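Local coordinates for type II restriction enzyme ngomi (Neisseria gonorrhoeae, PDB 1FIU), which recognises the double-stranded DNA sequence 5'-GCCGGC-3' and cleaves it after the first G, working as a magnesium-dependent homotetramer, at residues I[12-15]-I[16-20]; I[36-39]-I[40-44]; I[102-105]-I[106-109]. All blocks are in the same frame, centred on the assembly; numbering follows the deposited sequence.

Interaction 1 (I[12-15]-I[16-20]); sequences FHKK and LLDGN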
ATOM      1  N   PHE I  12     -23.043  -2.866 -29.103  1.00 20.13           N
ATOM      2  CA  PHE I  12     -21.772  -3.365 -28.586  1.00 18.90           C
ATOM      3  C   PHE I  12     -21.680  -4.888 -28.871  1.00 18.62           C
ATOM      4  O   PHE I  12     -20.692  -5.376 -29.415  1.00 20.95           O
ATOM      5  CB  PHE I  12     -21.739  -3.034 -27.081  1.00 19.97           C
ATOM      6  CG  PHE I  12     -20.704  -3.781 -26.281  1.00 18.37           C
ATOM      7  CD1 PHE I  12     -19.357  -3.429 -26.324  1.00 18.00           C
ATOM      8  CD2 PHE I  12     -21.103  -4.790 -25.411  1.00 19.62           C
ATOM      9  CE1 PHE I  12     -18.412  -4.069 -25.512  1.00 18.29           C
ATOM     10  CE2 PHE I  12     -20.163  -5.444 -24.583  1.00 18.28           C
ATOM     11  CZ  PHE I  12     -18.822  -5.075 -24.642  1.00 20.21           C
ATOM     12  N   HIS I  13     -22.733  -5.626 -28.522  1.00 19.53           N
ATOM     13  CA  HIS I  13     -22.725  -7.069 -28.766  1.00 20.65           C
ATOM     14  C   HIS I  13     -22.653  -7.386 -30.258  1.00 19.30           C
ATOM     15  O   HIS I  13     -21.931  -8.297 -30.683  1.00 19.19           O
ATOM     16  CB  HIS I  13     -23.970  -7.709 -28.157  1.00 19.62           C
ATOM     17  CG  HIS I  13     -23.931  -7.795 -26.667  1.00 21.01           C
ATOM     18  ND1 HIS I  13     -25.070  -7.889 -25.895  1.00 22.47           N
ATOM     19  CD2 HIS I  13     -22.887  -7.817 -25.807  1.00 18.99           C
ATOM     20  CE1 HIS I  13     -24.727  -7.962 -24.621  1.00 21.55           C
ATOM     21  NE2 HIS I  13     -23.408  -7.922 -24.540  1.00 18.31           N
ATOM     22  N   LYS I  14     -23.390  -6.620 -31.056  1.00 22.29           N
ATOM     23  CA  LYS I  14     -23.403  -6.845 -32.496  1.00 24.62           C
ATOM     24  C   LYS I  14     -22.024  -6.684 -33.125  1.00 23.79           C
ATOM     25  O   LYS I  14     -21.672  -7.416 -34.046  1.00 24.09           O
ATOM     26  CB  LYS I  14     -24.416  -5.915 -33.168  1.00 25.47           C
ATOM     27  CG  LYS I  14     -24.661  -6.209 -34.636  1.00 36.20           C
ATOM     28  CD  LYS I  14     -25.814  -5.363 -35.171  1.00 40.96           C
ATOM     29  CE  LYS I  14     -26.113  -5.678 -36.637  1.00 46.42           C
ATOM     30  NZ  LYS I  14     -25.022  -5.228 -37.554  1.00 47.83           N
ATOM     31  N   LYS I  15     -21.228  -5.734 -32.643  1.00 21.65           N
ATOM     32  CA  LYS I  15     -19.891  -5.568 -33.185  1.00 21.85           C
ATOM     33  C   LYS I  15     -19.026  -6.789 -32.868  1.00 19.22           C
ATOM     34  O   LYS I  15     -18.190  -7.213 -33.676  1.00 21.31           O
ATOM     35  CB  LYS I  15     -19.240  -4.308 -32.604  1.00 21.85           C
ATOM     36  CG  LYS I  15     -19.934  -3.024 -33.031  1.00 22.78           C
ATOM     37  CD  LYS I  15     -19.199  -1.806 -32.444  1.00 22.12           C
ATOM     38  CE  LYS I  15     -19.846  -0.497 -32.880  1.00 28.47           C
ATOM     39  NZ  LYS I  15     -19.185   0.671 -32.201  1.00 28.38           N
ATOM     40  N   LEU I  16     -19.221  -7.349 -31.676  1.00 20.63           N
ATOM     41  CA  LEU I  16     -18.461  -8.524 -31.290  1.00 20.04           C
ATOM     42  C   LEU I  16     -18.884  -9.695 -32.186  1.00 20.04           C
ATOM     43  O   LEU I  16     -18.054 -10.509 -32.554  1.00 22.12           O
ATOM     44  CB  LEU I  16     -18.706  -8.872 -29.813  1.00 17.12           C
ATOM     45  CG  LEU I  16     -18.144  -7.878 -28.781  1.00 18.41           C
ATOM     46  CD1 LEU I  16     -18.566  -8.312 -27.389  1.00 21.83           C
ATOM     47  CD2 LEU I  16     -16.626  -7.798 -28.888  1.00 20.62           C
ATOM     48  N   LEU I  17     -20.170  -9.775 -32.519  1.00 20.63           N
ATOM     49  CA  LEU I  17     -20.630 -10.862 -33.384  1.00 21.82           C
ATOM     50  C   LEU I  17     -20.176 -10.652 -34.826  1.00 24.36           C
ATOM     51  O   LEU I  17     -19.593 -11.547 -35.443  1.00 25.03           O
ATOM     52  CB  LEU I  17     -22.165 -10.975 -33.355  1.00 22.64           C
ATOM     53  CG  LEU I  17     -22.787 -11.312 -32.007  1.00 27.21           C
ATOM     54  CD1 LEU I  17     -24.312 -11.424 -32.163  1.00 29.83           C
ATOM     55  CD2 LEU I  17     -22.203 -12.617 -31.499  1.00 30.00           C
ATOM     56  N   ASP I  18     -20.427  -9.461 -35.361  1.00 26.40           N
ATOM     57  CA  ASP I  18     -20.065  -9.184 -36.747  1.00 26.35           C
ATOM     58  C   ASP I  18     -18.572  -9.346 -37.032  1.00 24.95           C
ATOM     59  O   ASP I  18     -18.188  -9.731 -38.135  1.00 25.06           O
ATOM     60  CB  ASP I  18     -20.536  -7.774 -37.157  1.00 28.16           C
ATOM     61  CG  ASP I  18     -22.061  -7.649 -37.250  1.00 30.32           C
ATOM     62  OD1 ASP I  18     -22.801  -8.645 -37.069  1.00 34.57           O
ATOM     63  OD2 ASP I  18     -22.533  -6.521 -37.513  1.00 35.29           O
ATOM     64  N   GLY I  19     -17.722  -9.062 -36.051  1.00 24.23           N
ATOM     65  CA  GLY I  19     -16.294  -9.202 -36.262  1.00 23.94           C
ATOM     66  C   GLY I  19     -15.797 -10.610 -35.975  1.00 24.96           C
ATOM     67  O   GLY I  19     -14.602 -10.893 -36.061  1.00 27.26           O
ATOM     68  N   ASN I  20     -16.729 -11.500 -35.637  1.00 26.62           N
ATOM     69  CA  ASN I  20     -16.398 -12.887 -35.296  1.00 26.96           C
ATOM     70  C   ASN I  20     -15.515 -12.971 -34.042  1.00 24.53           C
ATOM     71  O   ASN I  20     -14.786 -13.953 -33.858  1.00 23.16           O
ATOM     72  CB  ASN I  20     -15.708 -13.588 -36.479  1.00 27.83           C
ATOM     73  CG  ASN I  20     -16.650 -13.826 -37.646  1.00 28.79           C
ATOM     74  OD1 ASN I  20     -16.234 -14.284 -38.708  1.00 37.86           O
ATOM     75  ND2 ASN I  20     -17.918 -13.518 -37.454  1.00 30.20           N
TER
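Lys14 and Asp18 join across one turn of helix 4-18 in an i to i+4 salt bridge, with NZ of Lys14 2.8 Å from OD2 of Asp18 on that oxygen's syn lone pair. The lysine chain runs straight as far as CE and bends at its last torsion (chi4 -69°), which turns NZ in on the carboxylate. CG of Lys14 also lies 3.6 Å from OD2 of Asp18, so methylene contact accompanies the charge pair on this exposed flank.

Backbone i+4 bonds run alongside: Asp18 N donates to Lys14 O at 2.7 Å, Leu17 N to His13 O, and Gly19 N to Lys15 O. The helix ends in a Schellman motif. Asn20 takes a positive phi (63°), and Leu17 O accepts both its N, at 2.9 Å, and its ND2, at 3.3 Å, so the side-chain amide helps to cap the last turn.

On the buried flank CD1 of Leu16 lies 4.3 Å from CZ of Phe12, offset toward the rim of the ring.

That flank joins helix 4-18 to helix 62-81: Phe12 and Leu16 both touch Ile72, and Lys15 forms a salt bridge with Glu75. His13 NE2 hydrogen-bonds to Phe244 O, after strand 240-243 of the sheet whose strand 179-187 carries the magnesium ligand Cys186, about 8 Å from the Phe12 side chain.

Interaction 2 (I[36-39]-I[40-44]); sequences SNTR and SFNIA. With nucleotides of chain D; nucleotides of chain A.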
ATOM      1  N   SER I  36     -11.667 -26.854 -22.056  1.00 28.17           N
ATOM      2  CA  SER I  36     -11.280 -27.938 -21.157  1.00 29.36           C
ATOM      3  C   SER I  36     -12.153 -27.961 -19.915  1.00 30.98           C
ATOM      4  O   SER I  36     -12.001 -28.834 -19.045  1.00 31.69           O
ATOM      5  CB  SER I  36      -9.821 -27.740 -20.735  1.00 31.54           C
ATOM      6  OG  SER I  36      -9.745 -26.760 -19.696  1.00 30.91           O
ATOM      7  N   ASN I  37     -13.071 -27.004 -19.818  1.00 27.39           N
ATOM      8  CA  ASN I  37     -13.914 -26.917 -18.632  1.00 29.00           C
ATOM      9  C   ASN I  37     -15.380 -26.937 -19.005  1.00 29.30           C
ATOM     10  O   ASN I  37     -15.846 -26.043 -19.713  1.00 27.84           O
ATOM     11  CB  ASN I  37     -13.570 -25.631 -17.862  1.00 29.55           C
ATOM     12  CG  ASN I  37     -14.300 -25.532 -16.536  1.00 32.02           C
ATOM     13  OD1 ASN I  37     -15.365 -24.921 -16.439  1.00 33.04           O
ATOM     14  ND2 ASN I  37     -13.737 -26.158 -15.506  1.00 34.76           N
ATOM     15  N   THR I  38     -16.081 -27.964 -18.528  1.00 29.53           N
ATOM     16  CA  THR I  38     -17.507 -28.175 -18.795  1.00 28.68           C
ATOM     17  C   THR I  38     -18.351 -26.946 -18.484  1.00 27.35           C
ATOM     18  O   THR I  38     -19.180 -26.525 -19.296  1.00 26.56           O
ATOM     19  CB  THR I  38     -18.072 -29.368 -17.955  1.00 31.77           C
ATOM     20  OG1 THR I  38     -17.370 -30.572 -18.299  1.00 36.24           O
ATOM     21  CG2 THR I  38     -19.564 -29.576 -18.221  1.00 29.74           C
ATOM     22  N   ARG I  39     -18.160 -26.370 -17.300  1.00 27.44           N
ATOM     23  CA  ARG I  39     -18.972 -25.220 -16.952  1.00 25.87           C
ATOM     24  C   ARG I  39     -18.642 -23.999 -17.822  1.00 24.98           C
ATOM     25  O   ARG I  39     -19.553 -23.280 -18.232  1.00 23.29           O
ATOM     26  CB  ARG I  39     -18.846 -24.917 -15.451  1.00 30.42           C
ATOM     27  CG  ARG I  39     -19.446 -26.035 -14.560  1.00 36.70           C
ATOM     28  CD  ARG I  39     -19.467 -25.637 -13.091  1.00 37.71           C
ATOM     29  NE  ARG I  39     -20.098 -26.649 -12.244  1.00 43.09           N
ATOM     30  CZ  ARG I  39     -19.543 -27.815 -11.920  1.00 46.78           C
ATOM     31  NH1 ARG I  39     -18.331 -28.132 -12.369  1.00 45.37           N
ATOM     32  NH2 ARG I  39     -20.199 -28.663 -11.136  1.00 49.92           N
ATOM     33  N   SER I  40     -17.361 -23.760 -18.108  1.00 23.00           N
ATOM     34  CA  SER I  40     -17.006 -22.624 -18.969  1.00 22.32           C
ATOM     35  C   SER I  40     -17.652 -22.801 -20.347  1.00 23.21           C
ATOM     36  O   SER I  40     -18.275 -21.882 -20.885  1.00 20.30           O
ATOM     37  CB  SER I  40     -15.485 -22.515 -19.129  1.00 18.63           C
ATOM     38  OG  SER I  40     -15.119 -21.391 -19.939  1.00 20.79           O
ATOM     39  N   PHE I  41     -17.487 -23.999 -20.908  1.00 22.96           N
ATOM     40  CA  PHE I  41     -18.060 -24.353 -22.206  1.00 22.41           C
ATOM     41  C   PHE I  41     -19.562 -24.095 -22.245  1.00 22.21           C
ATOM     42  O   PHE I  41     -20.058 -23.430 -23.154  1.00 20.63           O
ATOM     43  CB  PHE I  41     -17.793 -25.847 -22.481  1.00 24.17           C
ATOM     44  CG  PHE I  41     -18.378 -26.342 -23.778  1.00 24.03           C
ATOM     45  CD1 PHE I  41     -17.581 -26.448 -24.914  1.00 23.73           C
ATOM     46  CD2 PHE I  41     -19.726 -26.699 -23.858  1.00 29.38           C
ATOM     47  CE1 PHE I  41     -18.118 -26.906 -26.122  1.00 26.66           C
ATOM     48  CE2 PHE I  41     -20.274 -27.154 -25.066  1.00 29.40           C
ATOM     49  CZ  PHE I  41     -19.462 -27.258 -26.194  1.00 25.22           C
ATOM     50  N   ASN I  42     -20.290 -24.622 -21.259  1.00 22.57           N
ATOM     51  CA  ASN I  42     -21.739 -24.446 -21.221  1.00 23.01           C
ATOM     52  C   ASN I  42     -22.219 -23.034 -20.921  1.00 20.56           C
ATOM     53  O   ASN I  42     -23.231 -22.584 -21.476  1.00 21.42           O
ATOM     54  CB  ASN I  42     -22.380 -25.417 -20.224  1.00 25.90           C
ATOM     55  CG  ASN I  42     -22.248 -26.851 -20.669  1.00 29.67           C
ATOM     56  OD1 ASN I  42     -22.399 -27.147 -21.853  1.00 27.71           O
ATOM     57  ND2 ASN I  42     -21.969 -27.748 -19.733  1.00 32.17           N
ATOM     58  N   ILE I  43     -21.516 -22.336 -20.032  1.00 23.09           N
ATOM     59  CA  ILE I  43     -21.909 -20.970 -19.711  1.00 21.08           C
ATOM     60  C   ILE I  43     -21.719 -20.092 -20.953  1.00 20.50           C
ATOM     61  O   ILE I  43     -22.617 -19.353 -21.335  1.00 22.79           O
ATOM     62  CB  ILE I  43     -21.081 -20.391 -18.521  1.00 22.22           C
ATOM     63  CG1 ILE I  43     -21.454 -21.115 -17.218  1.00 24.52           C
ATOM     64  CG2 ILE I  43     -21.378 -18.896 -18.355  1.00 21.36           C
ATOM     65  CD1 ILE I  43     -20.514 -20.774 -16.073  1.00 23.33           C
ATOM     66  N   ALA I  44     -20.562 -20.194 -21.592  1.00 20.65           N
ATOM     67  CA  ALA I  44     -20.286 -19.390 -22.781  1.00 23.96           C
ATOM     68  C   ALA I  44     -21.284 -19.651 -23.916  1.00 23.72           C
ATOM     69  O   ALA I  44     -21.691 -18.734 -24.632  1.00 24.25           O
ATOM     70  CB  ALA I  44     -18.902 -19.652 -23.257  1.00 19.41           C
TER
ATOM     71  P    DC D   5      -3.873 -28.221 -26.025  1.00 20.59           P
ATOM     72  OP1  DC D   5      -2.839 -28.843 -26.864  1.00 22.06           O
ATOM     73  OP2  DC D   5      -5.294 -28.560 -26.216  1.00 22.74           O
ATOM     74  O5'  DC D   5      -3.568 -28.521 -24.495  1.00 17.96           O
ATOM     75  C5'  DC D   5      -2.260 -28.371 -23.969  1.00 19.34           C
ATOM     76  C4'  DC D   5      -2.271 -28.662 -22.487  1.00 18.97           C
ATOM     77  O4'  DC D   5      -2.845 -27.548 -21.767  1.00 18.87           O
ATOM     78  C3'  DC D   5      -3.098 -29.891 -22.090  1.00 18.53           C
ATOM     79  O3'  DC D   5      -2.342 -30.675 -21.165  1.00 21.50           O
ATOM     80  C2'  DC D   5      -4.298 -29.309 -21.368  1.00 20.19           C
ATOM     81  C1'  DC D   5      -3.690 -28.062 -20.749  1.00 17.84           C
ATOM     82  N1   DC D   5      -4.622 -27.003 -20.359  1.00 18.52           N
ATOM     83  C2   DC D   5      -4.314 -26.214 -19.219  1.00 17.58           C
ATOM     84  O2   DC D   5      -3.274 -26.454 -18.588  1.00 17.79           O
ATOM     85  N3   DC D   5      -5.157 -25.224 -18.855  1.00 17.00           N
ATOM     86  C4   DC D   5      -6.264 -24.984 -19.580  1.00 20.56           C
ATOM     87  N4   DC D   5      -7.066 -23.980 -19.195  1.00 19.68           N
ATOM     88  C5   DC D   5      -6.597 -25.765 -20.736  1.00 20.28           C
ATOM     89  C6   DC D   5      -5.760 -26.757 -21.076  1.00 20.21           C
TER
ATOM     90  P    DC A   3     -11.728 -24.937 -10.549  1.00 38.76           P
ATOM     91  OP1  DC A   3     -12.241 -24.475  -9.230  1.00 39.07           O
ATOM     92  OP2  DC A   3     -12.550 -24.726 -11.774  1.00 39.80           O
ATOM     93  O5'  DC A   3     -10.308 -24.259 -10.813  1.00 33.32           O
ATOM     94  C5'  DC A   3      -9.185 -24.609 -10.016  1.00 29.53           C
ATOM     95  C4'  DC A   3      -7.912 -24.107 -10.653  1.00 21.75           C
ATOM     96  O4'  DC A   3      -7.571 -24.897 -11.814  1.00 24.78           O
ATOM     97  C3'  DC A   3      -8.004 -22.659 -11.147  1.00 25.12           C
ATOM     98  O3'  DC A   3      -6.746 -22.027 -10.909  1.00 23.92           O
ATOM     99  C2'  DC A   3      -8.178 -22.825 -12.649  1.00 22.97           C
ATOM    100  C1'  DC A   3      -7.280 -24.015 -12.894  1.00 20.98           C
ATOM    101  N1   DC A   3      -7.508 -24.750 -14.145  1.00 22.53           N
ATOM    102  C2   DC A   3      -6.532 -25.645 -14.561  1.00 21.43           C
ATOM    103  O2   DC A   3      -5.508 -25.769 -13.881  1.00 22.75           O
ATOM    104  N3   DC A   3      -6.731 -26.369 -15.697  1.00 28.18           N
ATOM    105  C4   DC A   3      -7.865 -26.223 -16.385  1.00 25.67           C
ATOM    106  N4   DC A   3      -8.045 -26.984 -17.478  1.00 26.27           N
ATOM    107  C5   DC A   3      -8.873 -25.297 -15.983  1.00 28.85           C
ATOM    108  C6   DC A   3      -8.650 -24.582 -14.872  1.00 23.97           C
TER
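Asn37 swings CG away from its own backbone N (chi1 -174°) and twists its amide to chi2 -94°, which carries OD1 to the amide of Ser40. This is an N-cap: Asn37 stands immediately before helix 38-50, and its side chain takes up an N-H of the first turn, where the helix has no earlier turn to supply an i-4 acceptor. OD1 of Asn37 accepts from Ser40 N at 2.8 Å, in the carbonyl plane and on a lone pair, with an N-H...O angle of 155°. CB of Ser40 lies 3.6 Å from the same OD1, so the capping oxygen sits against the serine side chain as well as its amide.

The main chain of Asn37 contributes too, because its carbonyl O receives Phe41 N at 2.9 Å and opens the regular bonding of the helix. Asn42 N to Thr38 O and Ile43 N to Arg39 O continue it. Thr38 and Asn42, one turn apart, lie side by side and point the same way, with the methyl CG2 of Thr38 3.4 Å from ND2 of Asn42; that nitrogen hydrogen-bonds to Tyr258 OH. Ile43 covers Arg39 O with CG1 and packs its side chain on Leu249 and Leu253 of helix 246-256.

Asp34, in the loop before the helix, is hydrogen-bonded through N to Ser40 OG and through OD1 to Ser36 OG. This loop contacts cytosine bases of the bound, cleaved DNA, consistent with a part in reading the sequence. OG of Ser36 accepts a hydrogen bond from N4 of cytosine DC3 of chain A at 2.8 Å and lies 3.5 Å from C5 of cytosine DC5 of chain D.

Interaction 3 (I[102-105]-I[106-109]); sequences RLEI and ARYQ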
ATOM      1  N   ARG I 102       4.417   4.467 -24.487  1.00 58.55           N
ATOM      2  CA  ARG I 102       5.133   4.461 -23.221  1.00 58.19           C
ATOM      3  C   ARG I 102       5.061   5.905 -22.716  1.00 56.02           C
ATOM      4  O   ARG I 102       5.243   6.852 -23.485  1.00 57.38           O
ATOM      5  CB  ARG I 102       6.581   4.022 -23.445  1.00 59.03           C
ATOM      6  CG  ARG I 102       6.676   2.656 -24.121  1.00 60.04           C
ATOM      7  CD  ARG I 102       8.079   2.342 -24.631  1.00 60.04           C
ATOM      8  NE  ARG I 102       8.072   1.214 -25.571  1.00 60.04           N
ATOM      9  CZ  ARG I 102       9.137   0.789 -26.246  1.00 60.04           C
ATOM     10  NH1 ARG I 102      10.311   1.390 -26.090  1.00 60.04           N
ATOM     11  NH2 ARG I 102       9.024  -0.229 -27.091  1.00 60.04           N
ATOM     12  N   LEU I 103       4.770   6.070 -21.433  1.00 51.36           N
ATOM     13  CA  LEU I 103       4.651   7.398 -20.845  1.00 47.31           C
ATOM     14  C   LEU I 103       3.446   8.178 -21.378  1.00 42.76           C
ATOM     15  O   LEU I 103       3.391   9.400 -21.250  1.00 39.32           O
ATOM     16  CB  LEU I 103       5.932   8.219 -21.058  1.00 47.80           C
ATOM     17  CG  LEU I 103       7.165   7.842 -20.223  1.00 49.51           C
ATOM     18  CD1 LEU I 103       8.270   8.874 -20.473  1.00 49.30           C
ATOM     19  CD2 LEU I 103       6.812   7.792 -18.734  1.00 46.37           C
ATOM     20  N   GLU I 104       2.485   7.478 -21.981  1.00 39.58           N
ATOM     21  CA  GLU I 104       1.276   8.139 -22.470  1.00 35.31           C
ATOM     22  C   GLU I 104       0.592   8.786 -21.259  1.00 30.00           C
ATOM     23  O   GLU I 104       0.091   9.907 -21.360  1.00 26.29           O
ATOM     24  CB  GLU I 104       0.323   7.123 -23.117  1.00 37.76           C
ATOM     25  CG  GLU I 104      -1.134   7.602 -23.347  1.00 38.20           C
ATOM     26  CD  GLU I 104      -1.271   8.686 -24.407  1.00 43.47           C
ATOM     27  OE1 GLU I 104      -0.361   8.820 -25.259  1.00 45.11           O
ATOM     28  OE2 GLU I 104      -2.301   9.402 -24.409  1.00 38.32           O
ATOM     29  N   ILE I 105       0.581   8.096 -20.117  1.00 30.37           N
ATOM     30  CA  ILE I 105      -0.068   8.678 -18.941  1.00 30.36           C
ATOM     31  C   ILE I 105       0.609   9.944 -18.446  1.00 25.97           C
ATOM     32  O   ILE I 105      -0.032  10.721 -17.742  1.00 24.32           O
ATOM     33  CB  ILE I 105      -0.180   7.739 -17.696  1.00 34.32           C
ATOM     34  CG1 ILE I 105       1.196   7.234 -17.286  1.00 39.24           C
ATOM     35  CG2 ILE I 105      -1.187   6.634 -17.945  1.00 40.13           C
ATOM     36  CD1 ILE I 105       1.195   6.636 -15.908  1.00 42.97           C
ATOM     37  N   ALA I 106       1.882  10.153 -18.797  1.00 27.02           N
ATOM     38  CA  ALA I 106       2.564  11.376 -18.356  1.00 24.30           C
ATOM     39  C   ALA I 106       2.091  12.591 -19.142  1.00 24.10           C
ATOM     40  O   ALA I 106       2.506  13.718 -18.857  1.00 21.92           O
ATOM     41  CB  ALA I 106       4.090  11.240 -18.463  1.00 25.03           C
ATOM     42  N   ARG I 107       1.225  12.378 -20.128  1.00 21.95           N
ATOM     43  CA  ARG I 107       0.689  13.512 -20.866  1.00 23.10           C
ATOM     44  C   ARG I 107      -0.470  14.116 -20.073  1.00 22.01           C
ATOM     45  O   ARG I 107      -1.006  15.157 -20.451  1.00 25.40           O
ATOM     46  CB  ARG I 107       0.182  13.080 -22.246  1.00 27.69           C
ATOM     47  CG  ARG I 107       1.242  12.336 -23.046  1.00 37.43           C
ATOM     48  CD  ARG I 107       1.009  12.400 -24.547  1.00 45.61           C
ATOM     49  NE  ARG I 107      -0.299  11.911 -24.953  1.00 50.31           N
ATOM     50  CZ  ARG I 107      -0.666  11.777 -26.225  1.00 54.21           C
ATOM     51  NH1 ARG I 107       0.182  12.096 -27.191  1.00 55.91           N
ATOM     52  NH2 ARG I 107      -1.870  11.317 -26.532  1.00 55.73           N
ATOM     53  N   TYR I 108      -0.834  13.474 -18.959  1.00 19.28           N
ATOM     54  CA  TYR I 108      -1.951  13.943 -18.143  1.00 19.40           C
ATOM     55  C   TYR I 108      -1.480  14.482 -16.813  1.00 20.14           C
ATOM     56  O   TYR I 108      -0.487  14.042 -16.236  1.00 16.82           O
ATOM     57  CB  TYR I 108      -2.976  12.817 -17.975  1.00 20.95           C
ATOM     58  CG  TYR I 108      -3.361  12.329 -19.343  1.00 21.82           C
ATOM     59  CD1 TYR I 108      -2.839  11.151 -19.847  1.00 22.78           C
ATOM     60  CD2 TYR I 108      -4.093  13.151 -20.201  1.00 27.32           C
ATOM     61  CE1 TYR I 108      -3.018  10.799 -21.206  1.00 25.90           C
ATOM     62  CE2 TYR I 108      -4.275  12.820 -21.542  1.00 27.44           C
ATOM     63  CZ  TYR I 108      -3.729  11.644 -22.038  1.00 25.87           C
ATOM     64  OH  TYR I 108      -3.855  11.343 -23.379  1.00 31.27           O
ATOM     65  N   GLN I 109      -2.216  15.464 -16.346  1.00 20.59           N
ATOM     66  CA  GLN I 109      -1.850  16.184 -15.159  1.00 20.89           C
ATOM     67  C   GLN I 109      -1.402  15.424 -13.927  1.00 16.47           C
ATOM     68  O   GLN I 109      -0.344  15.717 -13.373  1.00 18.02           O
ATOM     69  CB  GLN I 109      -2.992  17.110 -14.811  1.00 25.51           C
ATOM     70  CG  GLN I 109      -2.539  18.340 -14.139  1.00 31.30           C
ATOM     71  CD  GLN I 109      -3.651  19.350 -14.046  1.00 34.67           C
ATOM     72  OE1 GLN I 109      -4.227  19.778 -15.065  1.00 31.80           O
ATOM     73  NE2 GLN I 109      -3.975  19.735 -12.826  1.00 36.63           N
TER
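A short 3-10 turn in the connection between strand 92-96 and helix 113-121 brings Glu104 against both Arg107 and Tyr108. Its backbone bonds step from residue i to i+3, as a 3-10 helix requires: Ala106 N to Leu103 O, Arg107 N to Glu104 O (3.0 Å) and Tyr108 N to Ile105 O.

The side chains converge on OE2 of Glu104. The glutamate chain folds at its second torsion (chi2 68°), turning the carboxylate back over the turn. Tyr108 OH donates to OE2 of Glu104 at 2.7 Å, meeting it nearly along its C-O axis, and this oxygen lies at the edge of the phenol ring, in its plane. NH2 of Arg107 reaches OE2 of Glu104 at 2.9 Å, but the bond is weak and bent. Carboxylate and guanidinium planes stand 63° apart, so the pair is not a flat two-pronged bridge; OE1 of Glu104 instead sits over a face of the guanidinium, 3.1 Å from CZ of Arg107. CB of Arg107 lies over one face of the Tyr108 ring, toward its rim.

Tyr108 packs the turn on Ile142 of strand 141-145 and Leu180 of strand 179-187, in the PDDEXK-clan nuclease core; Asp140, just before the first strand, and Cys186, on the second, bind magnesium.

OE2 of Glu104 also forms a salt bridge with Lys95 of strand 92-96. With two cationic neighbours and a phenol donor on one oxygen, the buried carboxylate is probably held as the anion, and sharing it probably lets Arg107 and Lys95 sit close together.

The three contacts follow one another along the chain, each closing before the next opens, and none touches another. Interactions 1 and 2 lie on consecutive helices, 4-18 and 38-50, with centres about 21 Å apart and nearest atoms about 9 Å apart. Interaction 3 falls after strand 92-96, an outermost strand of the mixed sheet within the chain; its centre is about 31 Å from that of interaction 1 and about 40 Å from that of interaction 2, across the chain's centre. Phe12 and Ile105 place interactions 1 and 3 about 13 Å and 11 Å, side chain to ion, from bound magnesium. Interaction 2 bonds a DNA base away from the metal site, and interaction 3's nearest atom is about 5 Å from the DNA.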